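Local structure of lipoprotein (Mycoplasma mycoides subsp. capri, 7ADK) at residues K177-Y182 against F697-G702; N216-D221 against S705-P710; E500-A505 against G554-S559; V545-L550 against S580-N585. The protein is a lipoprotein that probably cleaves proteins as a peptidase of the chymotrypsin-like PA clan. All coordinates share one frame; numbering follows the deposited sequence.

Contact 1. Residues K177-Y182 against F697-G702; sequences KSRFDY and FSYQIG
F180 and I701 meet where helix 176-192 packs on the loop that runs from helix 688-691 to strand 712-714. This is a helix-on-loop contact that joins an early helix of the chain to a loop more than 500 residues later. The first shell is small and apolar at its centre. The CD1 methyl of I701 lies 3.5 Å from CD1 of F180. It also reaches CE1 of the same ring, at 3.6 Å. The CG2 branch of I701 adds a looser touch on CE1, at 4.0 Å. The two side chains approach obliquely. CG of F180 is anti to the backbone N (chi1 176°), which carries the ring from the helix towards the loop. On the helix side, I701 is also touched by D183, N184 and Y187. I707 covers another part of F180.

The second pair is R179 with Y699. NH1 of the guanidinium stands 3.7 Å from the phenol OH, close, but longer than a hydrogen bond. The guanidinium and ring planes are 41° apart. The polar end of R179 is held from its own side of the contact. Three bonds fix its rotation: NH1 binds OE1 of Q176, NH2 binds the backbone O of T172, and NE binds the backbone O of Y171.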
loop_
_atom_site.group_PDB
_atom_site.type_symbol
_atom_site.label_atom_id
_atom_site.label_comp_id
_atom_site.label_asym_id
_atom_site.label_seq_id
_atom_site.Cartn_x
_atom_site.Cartn_y
_atom_site.Cartn_z
ATOM N N LYS B 177 0.121 -13.001 38.839
ATOM C CA LYS B 177 -0.717 -14.148 39.235
ATOM C C LYS B 177 -2.186 -13.746 39.404
ATOM O O LYS B 177 -3.068 -14.380 38.838
ATOM C CB LYS B 177 -0.149 -14.797 40.502
ATOM C CG LYS B 177 -0.812 -16.138 40.828
ATOM C CD LYS B 177 -0.353 -16.737 42.163
ATOM C CE LYS B 177 1.112 -17.165 42.185
ATOM N NZ LYS B 177 1.508 -17.772 43.453
ATOM N N SER B 178 -2.466 -12.670 40.137
ATOM C CA SER B 178 -3.856 -12.223 40.330
ATOM C C SER B 178 -4.467 -11.503 39.115
ATOM O O SER B 178 -5.683 -11.543 38.937
ATOM C CB SER B 178 -3.966 -11.381 41.595
ATOM O OG SER B 178 -3.171 -10.228 41.519
ATOM N N ARG B 179 -3.653 -10.883 38.247
ATOM C CA ARG B 179 -4.051 -10.449 36.895
ATOM C C ARG B 179 -4.470 -11.627 36.020
ATOM O O ARG B 179 -5.530 -11.557 35.411
ATOM C CB ARG B 179 -2.920 -9.682 36.203
ATOM C CG ARG B 179 -2.758 -8.240 36.682
ATOM C CD ARG B 179 -1.606 -7.574 35.942
ATOM N NE ARG B 179 -1.400 -6.181 36.343
ATOM C CZ ARG B 179 -0.345 -5.451 36.053
ATOM N NH1 ARG B 179 0.608 -5.857 35.283
ATOM N NH2 ARG B 179 -0.209 -4.272 36.556
ATOM N N PHE B 180 -3.708 -12.722 36.015
ATOM C CA PHE B 180 -4.080 -13.919 35.260
ATOM C C PHE B 180 -5.419 -14.508 35.705
ATOM O O PHE B 180 -6.275 -14.759 34.872
ATOM C CB PHE B 180 -3.010 -15.001 35.351
ATOM C CG PHE B 180 -3.423 -16.281 34.658
ATOM C CD1 PHE B 180 -3.217 -16.435 33.279
ATOM C CD2 PHE B 180 -3.970 -17.347 35.397
ATOM C CE1 PHE B 180 -3.533 -17.648 32.650
ATOM C CE2 PHE B 180 -4.259 -18.570 34.773
ATOM C CZ PHE B 180 -4.041 -18.721 33.396
ATOM N N ASP B 181 -5.652 -14.697 37.002
ATOM C CA ASP B 181 -6.910 -15.256 37.505
ATOM C C ASP B 181 -8.154 -14.441 37.095
ATOM O O ASP B 181 -9.239 -15.008 36.960
ATOM C CB ASP B 181 -6.842 -15.375 39.033
ATOM C CG ASP B 181 -5.851 -16.397 39.598
ATOM O OD1 ASP B 181 -5.612 -16.343 40.826
ATOM O OD2 ASP B 181 -5.370 -17.293 38.875
ATOM N N TYR B 182 -8.013 -13.137 36.838
ATOM C CA TYR B 182 -9.082 -12.297 36.296
ATOM C C TYR B 182 -9.342 -12.552 34.797
ATOM O O TYR B 182 -10.487 -12.744 34.379
ATOM C CB TYR B 182 -8.731 -10.833 36.568
ATOM C CG TYR B 182 -9.811 -9.867 36.140
ATOM C CD1 TYR B 182 -10.894 -9.617 36.997
ATOM C CD2 TYR B 182 -9.782 -9.291 34.856
ATOM C CE1 TYR B 182 -11.952 -8.803 36.568
ATOM C CE2 TYR B 182 -10.847 -8.486 34.418
ATOM C CZ TYR B 182 -11.940 -8.255 35.273
ATOM O OH TYR B 182 -13.016 -7.559 34.842
ATOM N N PHE B 697 6.193 -8.562 25.628
ATOM C CA PHE B 697 5.413 -9.793 25.630
ATOM C C PHE B 697 3.886 -9.579 25.594
ATOM O O PHE B 697 3.351 -8.596 26.094
ATOM C CB PHE B 697 5.830 -10.610 26.847
ATOM C CG PHE B 697 7.311 -10.908 26.982
ATOM C CD1 PHE B 697 8.003 -11.548 25.940
ATOM C CD2 PHE B 697 7.987 -10.586 28.172
ATOM C CE1 PHE B 697 9.365 -11.847 26.079
ATOM C CE2 PHE B 697 9.331 -10.943 28.328
ATOM C CZ PHE B 697 10.017 -11.562 27.277
ATOM N N SER B 698 3.180 -10.517 24.980
ATOM C CA SER B 698 1.734 -10.529 24.784
ATOM C C SER B 698 0.969 -11.088 25.990
ATOM O O SER B 698 1.320 -12.130 26.536
ATOM C CB SER B 698 1.450 -11.388 23.562
ATOM O OG SER B 698 0.102 -11.337 23.204
ATOM N N TYR B 699 -0.132 -10.452 26.381
ATOM C CA TYR B 699 -1.064 -10.934 27.412
ATOM C C TYR B 699 -2.123 -11.883 26.796
ATOM O O TYR B 699 -3.286 -11.877 27.180
ATOM C CB TYR B 699 -1.663 -9.742 28.197
ATOM C CG TYR B 699 -0.757 -8.991 29.172
ATOM C CD1 TYR B 699 0.441 -8.383 28.743
ATOM C CD2 TYR B 699 -1.147 -8.842 30.519
ATOM C CE1 TYR B 699 1.244 -7.660 29.645
ATOM C CE2 TYR B 699 -0.361 -8.100 31.421
ATOM C CZ TYR B 699 0.842 -7.510 30.985
ATOM O OH TYR B 699 1.576 -6.758 31.838
ATOM N N GLN B 700 -1.758 -12.702 25.811
ATOM C CA GLN B 700 -2.583 -13.806 25.306
ATOM C C GLN B 700 -2.610 -14.983 26.304
ATOM O O GLN B 700 -1.557 -15.431 26.753
ATOM C CB GLN B 700 -2.059 -14.247 23.928
ATOM C CG GLN B 700 -3.170 -14.586 22.932
ATOM C CD GLN B 700 -3.855 -15.910 23.180
ATOM O OE1 GLN B 700 -3.246 -16.957 23.246
ATOM N NE2 GLN B 700 -5.152 -15.932 23.310
ATOM N N ILE B 701 -3.796 -15.490 26.668
ATOM C CA ILE B 701 -3.921 -16.594 27.634
ATOM C C ILE B 701 -3.658 -17.958 26.984
ATOM O O ILE B 701 -3.020 -18.819 27.581
ATOM C CB ILE B 701 -5.312 -16.557 28.304
ATOM C CG1 ILE B 701 -5.557 -15.271 29.114
ATOM C CG2 ILE B 701 -5.590 -17.796 29.165
ATOM C CD1 ILE B 701 -4.748 -15.127 30.386
ATOM N N GLY B 702 -4.130 -18.171 25.758
ATOM C CA GLY B 702 -4.146 -19.480 25.110
ATOM C C GLY B 702 -2.775 -20.099 24.915
ATOM O O GLY B 702 -2.573 -21.263 25.242
#

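Contact 2. Residues N216-D221 against S705-P710; sequences NIKKFD and SFIDKP
K218 reaches S705 because its chain is extended beyond CG, with chi2 at -166° and the later torsions also near 180°. The first torsion sets CG beside the backbone N. The ammonium end is thereby carried across to the other segment. On the opposite side, S705 places OG anti to its own backbone N (chi1 -179°). NZ of K218 donates to OG of S705 at 2.9 Å. This is the one hydrogen bond between the two segments. The backbone O of S705 is farther, 3.5 Å from NZ. Both residues are buried, and the bond gives the lysine end a neutral polar partner.

The contact joins the stretch leading into helix 220-226, with K219 at its N-cap, to the loop before strand 712-714. That loop folds as a type I beta turn from F706 to K709, closed by K709 N to F706 O at 3.0 Å. I707 is the second residue of the turn, and its CB points at the other segment. It packs on the side chain of I217, where the CG2 methyls of I217 and I707 are 4.3 Å apart. CG1 of I707 lies equally far, 4.3 Å, from CG of K218.

S705 is seated by its backbone pairing with L712 and by side-chain contacts to T713 and D714. Its OG also lies over the centre of the F706 ring, 4.3 Å above the plane.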
loop_
_atom_site.group_PDB
_atom_site.type_symbol
_atom_site.label_atom_id
_atom_site.label_comp_id
_atom_site.label_asym_id
_atom_site.label_seq_id
_atom_site.Cartn_x
_atom_site.Cartn_y
_atom_site.Cartn_z
ATOM N N ASN B 216 3.977 -24.092 40.982
ATOM C CA ASN B 216 3.869 -23.391 39.698
ATOM C C ASN B 216 2.435 -23.549 39.179
ATOM O O ASN B 216 1.921 -24.661 39.126
ATOM C CB ASN B 216 4.872 -23.981 38.694
ATOM C CG ASN B 216 4.712 -25.481 38.511
ATOM O OD1 ASN B 216 5.096 -26.278 39.349
ATOM N ND2 ASN B 216 4.133 -25.926 37.428
ATOM N N ILE B 217 1.803 -22.480 38.703
ATOM C CA ILE B 217 0.333 -22.352 38.784
ATOM C C ILE B 217 -0.290 -22.466 37.390
ATOM O O ILE B 217 0.275 -21.967 36.425
ATOM C CB ILE B 217 -0.015 -20.991 39.460
ATOM C CG1 ILE B 217 0.347 -20.973 40.963
ATOM C CG2 ILE B 217 -1.460 -20.512 39.239
ATOM C CD1 ILE B 217 -0.685 -21.558 41.929
ATOM N N LYS B 218 -1.432 -23.171 37.320
ATOM C CA LYS B 218 -2.307 -23.528 36.175
ATOM C C LYS B 218 -3.709 -23.848 36.737
ATOM O O LYS B 218 -3.944 -23.582 37.915
ATOM C CB LYS B 218 -1.720 -24.739 35.419
ATOM C CG LYS B 218 -0.349 -24.408 34.843
ATOM C CD LYS B 218 0.229 -25.353 33.803
ATOM C CE LYS B 218 1.455 -24.641 33.250
ATOM N NZ LYS B 218 2.091 -25.284 32.108
ATOM N N LYS B 219 -4.617 -24.496 35.997
ATOM C CA LYS B 219 -5.737 -25.270 36.591
ATOM C C LYS B 219 -6.171 -26.425 35.686
ATOM O O LYS B 219 -6.375 -26.223 34.505
ATOM C CB LYS B 219 -6.900 -24.331 36.949
ATOM C CG LYS B 219 -7.842 -24.922 38.005
ATOM C CD LYS B 219 -8.786 -23.859 38.576
ATOM C CE LYS B 219 -9.665 -24.413 39.698
ATOM N NZ LYS B 219 -10.511 -23.361 40.285
ATOM N N PHE B 220 -6.259 -27.642 36.200
ATOM C CA PHE B 220 -6.224 -28.874 35.395
ATOM C C PHE B 220 -7.384 -29.053 34.400
ATOM O O PHE B 220 -7.137 -29.360 33.238
ATOM C CB PHE B 220 -6.087 -30.074 36.354
ATOM C CG PHE B 220 -4.671 -30.518 36.717
ATOM C CD1 PHE B 220 -3.539 -29.698 36.519
ATOM C CD2 PHE B 220 -4.483 -31.809 37.234
ATOM C CE1 PHE B 220 -2.251 -30.188 36.765
ATOM C CE2 PHE B 220 -3.193 -32.298 37.484
ATOM C CZ PHE B 220 -2.074 -31.492 37.236
ATOM N N ASP B 221 -8.633 -28.809 34.795
ATOM C CA ASP B 221 -9.776 -28.869 33.869
ATOM C C ASP B 221 -9.838 -27.683 32.882
ATOM O O ASP B 221 -10.362 -27.828 31.781
ATOM C CB ASP B 221 -11.074 -28.937 34.667
ATOM C CG ASP B 221 -12.282 -29.091 33.747
ATOM O OD1 ASP B 221 -12.355 -30.089 33.001
ATOM O OD2 ASP B 221 -13.171 -28.219 33.771
ATOM N N SER B 705 2.201 -20.713 28.826
ATOM C CA SER B 705 2.418 -21.808 29.786
ATOM C C SER B 705 2.724 -21.281 31.185
ATOM O O SER B 705 2.121 -21.745 32.152
ATOM C CB SER B 705 3.527 -22.753 29.313
ATOM O OG SER B 705 3.770 -23.833 30.188
ATOM N N PHE B 706 3.673 -20.351 31.324
ATOM C CA PHE B 706 4.132 -19.871 32.625
ATOM C C PHE B 706 3.269 -18.700 33.081
ATOM O O PHE B 706 3.366 -17.582 32.588
ATOM C CB PHE B 706 5.613 -19.519 32.551
ATOM C CG PHE B 706 6.473 -20.709 32.195
ATOM C CD1 PHE B 706 6.670 -21.751 33.119
ATOM C CD2 PHE B 706 7.014 -20.813 30.902
ATOM C CE1 PHE B 706 7.409 -22.879 32.740
ATOM C CE2 PHE B 706 7.779 -21.926 30.539
ATOM C CZ PHE B 706 7.975 -22.965 31.460
ATOM N N ILE B 707 2.366 -18.970 34.006
ATOM C CA ILE B 707 1.181 -18.145 34.214
ATOM C C ILE B 707 1.448 -16.729 34.738
ATOM O O ILE B 707 0.881 -15.769 34.227
ATOM C CB ILE B 707 0.208 -18.975 35.065
ATOM C CG1 ILE B 707 -0.393 -20.127 34.228
ATOM C CG2 ILE B 707 -0.870 -18.133 35.716
ATOM C CD1 ILE B 707 -0.809 -19.843 32.793
ATOM N N ASP B 708 2.357 -16.568 35.687
ATOM C CA ASP B 708 2.809 -15.266 36.181
ATOM C C ASP B 708 3.861 -14.587 35.270
ATOM O O ASP B 708 4.507 -13.622 35.681
ATOM C CB ASP B 708 3.250 -15.386 37.648
ATOM C CG ASP B 708 4.460 -16.280 37.934
ATOM O OD1 ASP B 708 4.899 -17.070 37.077
ATOM O OD2 ASP B 708 4.977 -16.203 39.067
ATOM N N LYS B 709 4.025 -15.071 34.027
ATOM C CA LYS B 709 4.998 -14.610 33.026
ATOM C C LYS B 709 4.299 -14.401 31.672
ATOM O O LYS B 709 4.418 -15.246 30.785
ATOM C CB LYS B 709 6.133 -15.628 32.847
ATOM C CG LYS B 709 6.844 -16.189 34.067
ATOM C CD LYS B 709 7.916 -15.327 34.676
ATOM C CE LYS B 709 8.812 -16.234 35.503
ATOM N NZ LYS B 709 9.974 -15.565 36.086
ATOM N N PRO B 710 3.545 -13.308 31.470
ATOM C CA PRO B 710 2.846 -13.094 30.212
ATOM C C PRO B 710 3.783 -13.177 29.009
ATOM O O PRO B 710 4.894 -12.649 29.030
ATOM C CB PRO B 710 2.101 -11.767 30.317
ATOM C CG PRO B 710 2.724 -11.087 31.524
ATOM C CD PRO B 710 3.249 -12.230 32.390
#

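Contact 3. Residues E500-A505 against G554-S559; sequences EDAVTA and GKYSYS
Y556 points at D501 and A502 from the start of its side chain. CB points toward 500-505, and CG lies beside the backbone N with chi1 at -54°. Farther along the ring, CE1 packs by the backbone O of K549. L499 also touches the tyrosine. At the far end of the ring, CZ comes within 4.0 Å of CB of A502. The methyl approaches the ring obliquely. The hydroxyl is the atom most engaged. OH lies 3.8 Å from CB of A502 and 3.6 Å from CB of D501.

Around this tyrosine two parts of one antiparallel sheet come together, consistent with a beta-barrel of the PA clan. Y556 opens strand 556-562, which pairs with strand 486-493. A502 precedes strand 503-507, which pairs with strand 541-546. The two segments share no hydrogen bond. They are bridged instead by a single side chain.

The polar end of Y556 finds its partner just before 500-505, where OH is hydrogen-bonded to the backbone O of K498. The same residue offers its backbone N to OD2 of D501.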
loop_
_atom_site.group_PDB
_atom_site.type_symbol
_atom_site.label_atom_id
_atom_site.label_comp_id
_atom_site.label_asym_id
_atom_site.label_seq_id
_atom_site.Cartn_x
_atom_site.Cartn_y
_atom_site.Cartn_z
ATOM N N GLU B 500 22.564 -25.850 -4.904
ATOM C CA GLU B 500 23.056 -26.444 -3.651
ATOM C C GLU B 500 24.580 -26.608 -3.538
ATOM O O GLU B 500 25.089 -26.772 -2.432
ATOM C CB GLU B 500 22.404 -27.799 -3.321
ATOM C CG GLU B 500 21.015 -27.694 -2.680
ATOM C CD GLU B 500 20.644 -28.980 -1.919
ATOM O OE1 GLU B 500 21.001 -30.081 -2.349
ATOM O OE2 GLU B 500 20.098 -28.916 -0.808
ATOM N N ASP B 501 25.355 -26.535 -4.618
ATOM C CA ASP B 501 26.817 -26.535 -4.494
ATOM C C ASP B 501 27.356 -25.257 -3.824
ATOM O O ASP B 501 28.497 -25.248 -3.367
ATOM C CB ASP B 501 27.484 -26.737 -5.859
ATOM C CG ASP B 501 27.056 -27.997 -6.611
ATOM O OD1 ASP B 501 26.665 -28.988 -5.961
ATOM O OD2 ASP B 501 27.161 -28.011 -7.859
ATOM N N ALA B 502 26.557 -24.187 -3.758
ATOM C CA ALA B 502 26.946 -22.869 -3.257
ATOM C C ALA B 502 26.096 -22.356 -2.070
ATOM O O ALA B 502 26.556 -21.506 -1.309
ATOM C CB ALA B 502 26.893 -21.916 -4.445
ATOM N N VAL B 503 24.853 -22.833 -1.927
ATOM C CA VAL B 503 23.922 -22.503 -0.830
ATOM C C VAL B 503 23.469 -23.771 -0.104
ATOM O O VAL B 503 22.881 -24.652 -0.721
ATOM C CB VAL B 503 22.707 -21.718 -1.349
ATOM C CG1 VAL B 503 21.701 -21.408 -0.253
ATOM C CG2 VAL B 503 23.133 -20.395 -1.952
ATOM N N THR B 504 23.681 -23.868 1.211
ATOM C CA THR B 504 23.502 -25.117 1.980
ATOM C C THR B 504 22.817 -24.860 3.319
ATOM O O THR B 504 23.260 -23.999 4.064
ATOM C CB THR B 504 24.874 -25.784 2.217
ATOM O OG1 THR B 504 25.557 -26.052 1.016
ATOM C CG2 THR B 504 24.796 -27.102 2.976
ATOM N N ALA B 505 21.805 -25.640 3.704
ATOM C CA ALA B 505 21.321 -25.666 5.089
ATOM C C ALA B 505 22.280 -26.487 5.975
ATOM O O ALA B 505 22.430 -27.691 5.773
ATOM C CB ALA B 505 19.898 -26.220 5.114
ATOM N N GLY B 554 31.900 -18.424 -14.376
ATOM C CA GLY B 554 31.976 -19.693 -15.104
ATOM C C GLY B 554 30.928 -20.729 -14.684
ATOM O O GLY B 554 30.740 -21.729 -15.381
ATOM N N LYS B 555 30.253 -20.506 -13.550
ATOM C CA LYS B 555 29.377 -21.482 -12.877
ATOM C C LYS B 555 28.005 -20.920 -12.538
ATOM O O LYS B 555 27.032 -21.669 -12.549
ATOM C CB LYS B 555 30.080 -22.010 -11.617
ATOM C CG LYS B 555 31.399 -22.720 -11.947
ATOM C CD LYS B 555 32.145 -23.176 -10.697
ATOM C CE LYS B 555 33.528 -23.681 -11.099
ATOM N NZ LYS B 555 34.492 -23.581 -10.014
ATOM N N TYR B 556 27.902 -19.619 -12.286
ATOM C CA TYR B 556 26.645 -18.930 -12.000
ATOM C C TYR B 556 26.599 -17.546 -12.648
ATOM O O TYR B 556 27.620 -16.875 -12.759
ATOM C CB TYR B 556 26.446 -18.790 -10.478
ATOM C CG TYR B 556 26.534 -20.073 -9.677
ATOM C CD1 TYR B 556 27.787 -20.542 -9.254
ATOM C CD2 TYR B 556 25.382 -20.833 -9.411
ATOM C CE1 TYR B 556 27.898 -21.790 -8.626
ATOM C CE2 TYR B 556 25.492 -22.084 -8.781
ATOM C CZ TYR B 556 26.755 -22.568 -8.388
ATOM O OH TYR B 556 26.898 -23.766 -7.772
ATOM N N SER B 557 25.403 -17.083 -13.003
ATOM C CA SER B 557 25.119 -15.701 -13.402
ATOM C C SER B 557 24.312 -14.987 -12.320
ATOM O O SER B 557 23.219 -15.439 -11.966
ATOM C CB SER B 557 24.387 -15.647 -14.747
ATOM O OG SER B 557 23.414 -16.659 -14.891
ATOM N N TYR B 558 24.840 -13.862 -11.838
ATOM C CA TYR B 558 24.138 -12.954 -10.935
ATOM C C TYR B 558 23.464 -11.815 -11.703
ATOM O O TYR B 558 23.951 -11.362 -12.738
ATOM C CB TYR B 558 25.050 -12.431 -9.815
ATOM C CG TYR B 558 26.047 -11.360 -10.202
ATOM C CD1 TYR B 558 27.352 -11.713 -10.587
ATOM C CD2 TYR B 558 25.679 -10.004 -10.161
ATOM C CE1 TYR B 558 28.277 -10.721 -10.950
ATOM C CE2 TYR B 558 26.596 -9.008 -10.538
ATOM C CZ TYR B 558 27.898 -9.365 -10.937
ATOM O OH TYR B 558 28.799 -8.423 -11.300
ATOM N N SER B 559 22.348 -11.329 -11.174
ATOM C CA SER B 559 21.677 -10.116 -11.608
ATOM C C SER B 559 21.258 -9.271 -10.414
ATOM O O SER B 559 20.837 -9.805 -9.394
ATOM C CB SER B 559 20.493 -10.453 -12.525
ATOM O OG SER B 559 19.600 -11.363 -11.913
#

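Contact 4. Residues V545-L550 against S580-N585; sequences VDFAKL and SKITNN
N585 N to S580 O, at 2.9 Å, closes the helix end that presents I582 and T583 to F547. The bond spans six residues, the 6→1 pattern of a Schellman-like helix end. N584 inside it has left-handed backbone angles (phi 46°, psi 34°). T583 is the first residue to leave helical geometry. Its OG1 turns back to hydrogen-bond with the backbone O of I579, and this leaves the methyl CG2 for the contact.

F547 receives both residues at the far end of its ring. CG2 of I582 sits 3.8 Å from CZ and 4.0 Å from CE1 of F547. CG2 of T583 lies 3.9 Å from CE2 of F547. Both methyls come in obliquely to the ring. F547 and T583 run past each other in opposite directions. One face of the ring is covered within its own segment by CG1 of V545, 3.6 Å above the plane and offset toward the rim.

F547 begins a short 3-10 turn directly after strand 541-546. The contact sits between that turn and the end of helix 575-582. L464 of strand 461-467 and F491 of strand 486-493 also touch F547, while F489 packs on I582 and F443 on T583.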
loop_
_atom_site.group_PDB
_atom_site.type_symbol
_atom_site.label_atom_id
_atom_site.label_comp_id
_atom_site.label_asym_id
_atom_site.label_seq_id
_atom_site.Cartn_x
_atom_site.Cartn_y
_atom_site.Cartn_z
ATOM N N VAL B 545 25.936 -19.459 2.754
ATOM C CA VAL B 545 26.057 -18.935 1.398
ATOM C C VAL B 545 27.520 -18.612 1.102
ATOM O O VAL B 545 28.139 -17.800 1.790
ATOM C CB VAL B 545 25.142 -17.721 1.193
ATOM C CG1 VAL B 545 25.202 -17.255 -0.246
ATOM C CG2 VAL B 545 23.682 -18.007 1.516
ATOM N N ASP B 546 28.090 -19.235 0.071
ATOM C CA ASP B 546 29.486 -19.039 -0.339
ATOM C C ASP B 546 29.566 -18.158 -1.590
ATOM O O ASP B 546 29.491 -18.634 -2.722
ATOM C CB ASP B 546 30.159 -20.410 -0.499
ATOM C CG ASP B 546 31.680 -20.359 -0.709
ATOM O OD1 ASP B 546 32.241 -19.289 -1.003
ATOM O OD2 ASP B 546 32.317 -21.416 -0.510
ATOM N N PHE B 547 29.665 -16.833 -1.391
ATOM C CA PHE B 547 29.625 -15.883 -2.505
ATOM C C PHE B 547 30.839 -15.986 -3.442
ATOM O O PHE B 547 30.721 -15.658 -4.621
ATOM C CB PHE B 547 29.495 -14.457 -1.975
ATOM C CG PHE B 547 28.185 -14.170 -1.275
ATOM C CD1 PHE B 547 26.996 -14.132 -2.035
ATOM C CD2 PHE B 547 28.151 -13.947 0.107
ATOM C CE1 PHE B 547 25.772 -13.870 -1.396
ATOM C CE2 PHE B 547 26.925 -13.673 0.745
ATOM C CZ PHE B 547 25.743 -13.643 -0.014
ATOM N N ALA B 548 31.982 -16.516 -2.978
ATOM C CA ALA B 548 33.147 -16.770 -3.826
ATOM C C ALA B 548 32.909 -17.879 -4.870
ATOM O O ALA B 548 33.678 -18.002 -5.828
ATOM C CB ALA B 548 34.347 -17.097 -2.955
ATOM N N LYS B 549 31.812 -18.644 -4.748
ATOM C CA LYS B 549 31.238 -19.463 -5.825
ATOM C C LYS B 549 29.750 -19.195 -6.060
ATOM O O LYS B 549 29.013 -20.097 -6.406
ATOM C CB LYS B 549 31.610 -20.951 -5.712
ATOM C CG LYS B 549 31.127 -21.662 -4.445
ATOM C CD LYS B 549 31.314 -23.175 -4.556
ATOM C CE LYS B 549 31.317 -23.825 -3.186
ATOM N NZ LYS B 549 31.338 -25.282 -3.227
ATOM N N LEU B 550 29.316 -17.946 -5.927
ATOM C CA LEU B 550 28.110 -17.429 -6.594
ATOM C C LEU B 550 28.451 -16.278 -7.549
ATOM O O LEU B 550 27.759 -16.086 -8.546
ATOM C CB LEU B 550 27.061 -16.958 -5.579
ATOM C CG LEU B 550 26.315 -18.037 -4.796
ATOM C CD1 LEU B 550 25.375 -17.370 -3.820
ATOM C CD2 LEU B 550 25.480 -18.939 -5.689
ATOM N N SER B 580 30.635 -6.841 -0.299
ATOM C CA SER B 580 30.340 -5.815 0.696
ATOM C C SER B 580 29.043 -5.067 0.404
ATOM O O SER B 580 28.275 -4.866 1.327
ATOM C CB SER B 580 31.500 -4.841 0.837
ATOM O OG SER B 580 32.668 -5.526 1.220
ATOM N N LYS B 581 28.729 -4.740 -0.854
ATOM C CA LYS B 581 27.438 -4.147 -1.247
ATOM C C LYS B 581 26.267 -5.122 -1.100
ATOM O O LYS B 581 25.191 -4.696 -0.705
ATOM C CB LYS B 581 27.521 -3.584 -2.674
ATOM C CG LYS B 581 28.412 -2.347 -2.809
ATOM C CD LYS B 581 27.887 -1.067 -2.142
ATOM C CE LYS B 581 26.646 -0.485 -2.822
ATOM N NZ LYS B 581 26.271 0.809 -2.237
ATOM N N ILE B 582 26.444 -6.426 -1.300
ATOM C CA ILE B 582 25.444 -7.464 -1.003
ATOM C C ILE B 582 25.142 -7.532 0.498
ATOM O O ILE B 582 23.993 -7.440 0.930
ATOM C CB ILE B 582 25.919 -8.840 -1.543
ATOM C CG1 ILE B 582 25.825 -8.871 -3.076
ATOM C CG2 ILE B 582 25.078 -9.989 -0.987
ATOM C CD1 ILE B 582 26.643 -9.973 -3.749
ATOM N N THR B 583 26.186 -7.677 1.323
ATOM C CA THR B 583 26.089 -7.946 2.766
ATOM C C THR B 583 25.973 -6.686 3.629
ATOM O O THR B 583 26.228 -6.768 4.828
ATOM C CB THR B 583 27.232 -8.844 3.272
ATOM O OG1 THR B 583 28.484 -8.211 3.161
ATOM C CG2 THR B 583 27.254 -10.166 2.511
ATOM N N ASN B 584 25.650 -5.520 3.055
ATOM C CA ASN B 584 25.607 -4.212 3.731
ATOM C C ASN B 584 26.848 -3.949 4.606
ATOM O O ASN B 584 26.788 -3.333 5.668
ATOM C CB ASN B 584 24.291 -4.073 4.493
ATOM C CG ASN B 584 23.111 -3.571 3.690
ATOM O OD1 ASN B 584 23.207 -2.649 2.915
ATOM N ND2 ASN B 584 21.933 -4.080 3.930
ATOM N N ASN B 585 27.987 -4.457 4.157
ATOM C CA ASN B 585 29.302 -4.392 4.775
ATOM C C ASN B 585 29.378 -4.894 6.235
ATOM O O ASN B 585 30.072 -4.307 7.057
ATOM C CB ASN B 585 29.891 -2.998 4.537
ATOM C CG ASN B 585 31.399 -2.989 4.575
ATOM O OD1 ASN B 585 32.083 -3.989 4.697
ATOM N ND2 ASN B 585 31.997 -1.842 4.444
#

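Overall arrangement
The four contacts form two touching pairs on opposite sides of the chain's centre. Contacts 1 and 2 have centres about 9 Å apart and use the same long loop before strand 712-714. Helix 176-192 meets it in one, the approach to helix 220-226 in the other. Contacts 3 and 4 have centres about 11 Å apart and share one sheet, where A502 O and D546 N probably hydrogen-bond. All four are largely buried, though D501 in contact 3 is exposed. Contact 2 alone has a hydrogen bond between its segments. Contacts 1, 3 and 4 rely on an aromatic ring against aliphatic carbon, and their polar tips bind neighbouring backbone or side chains.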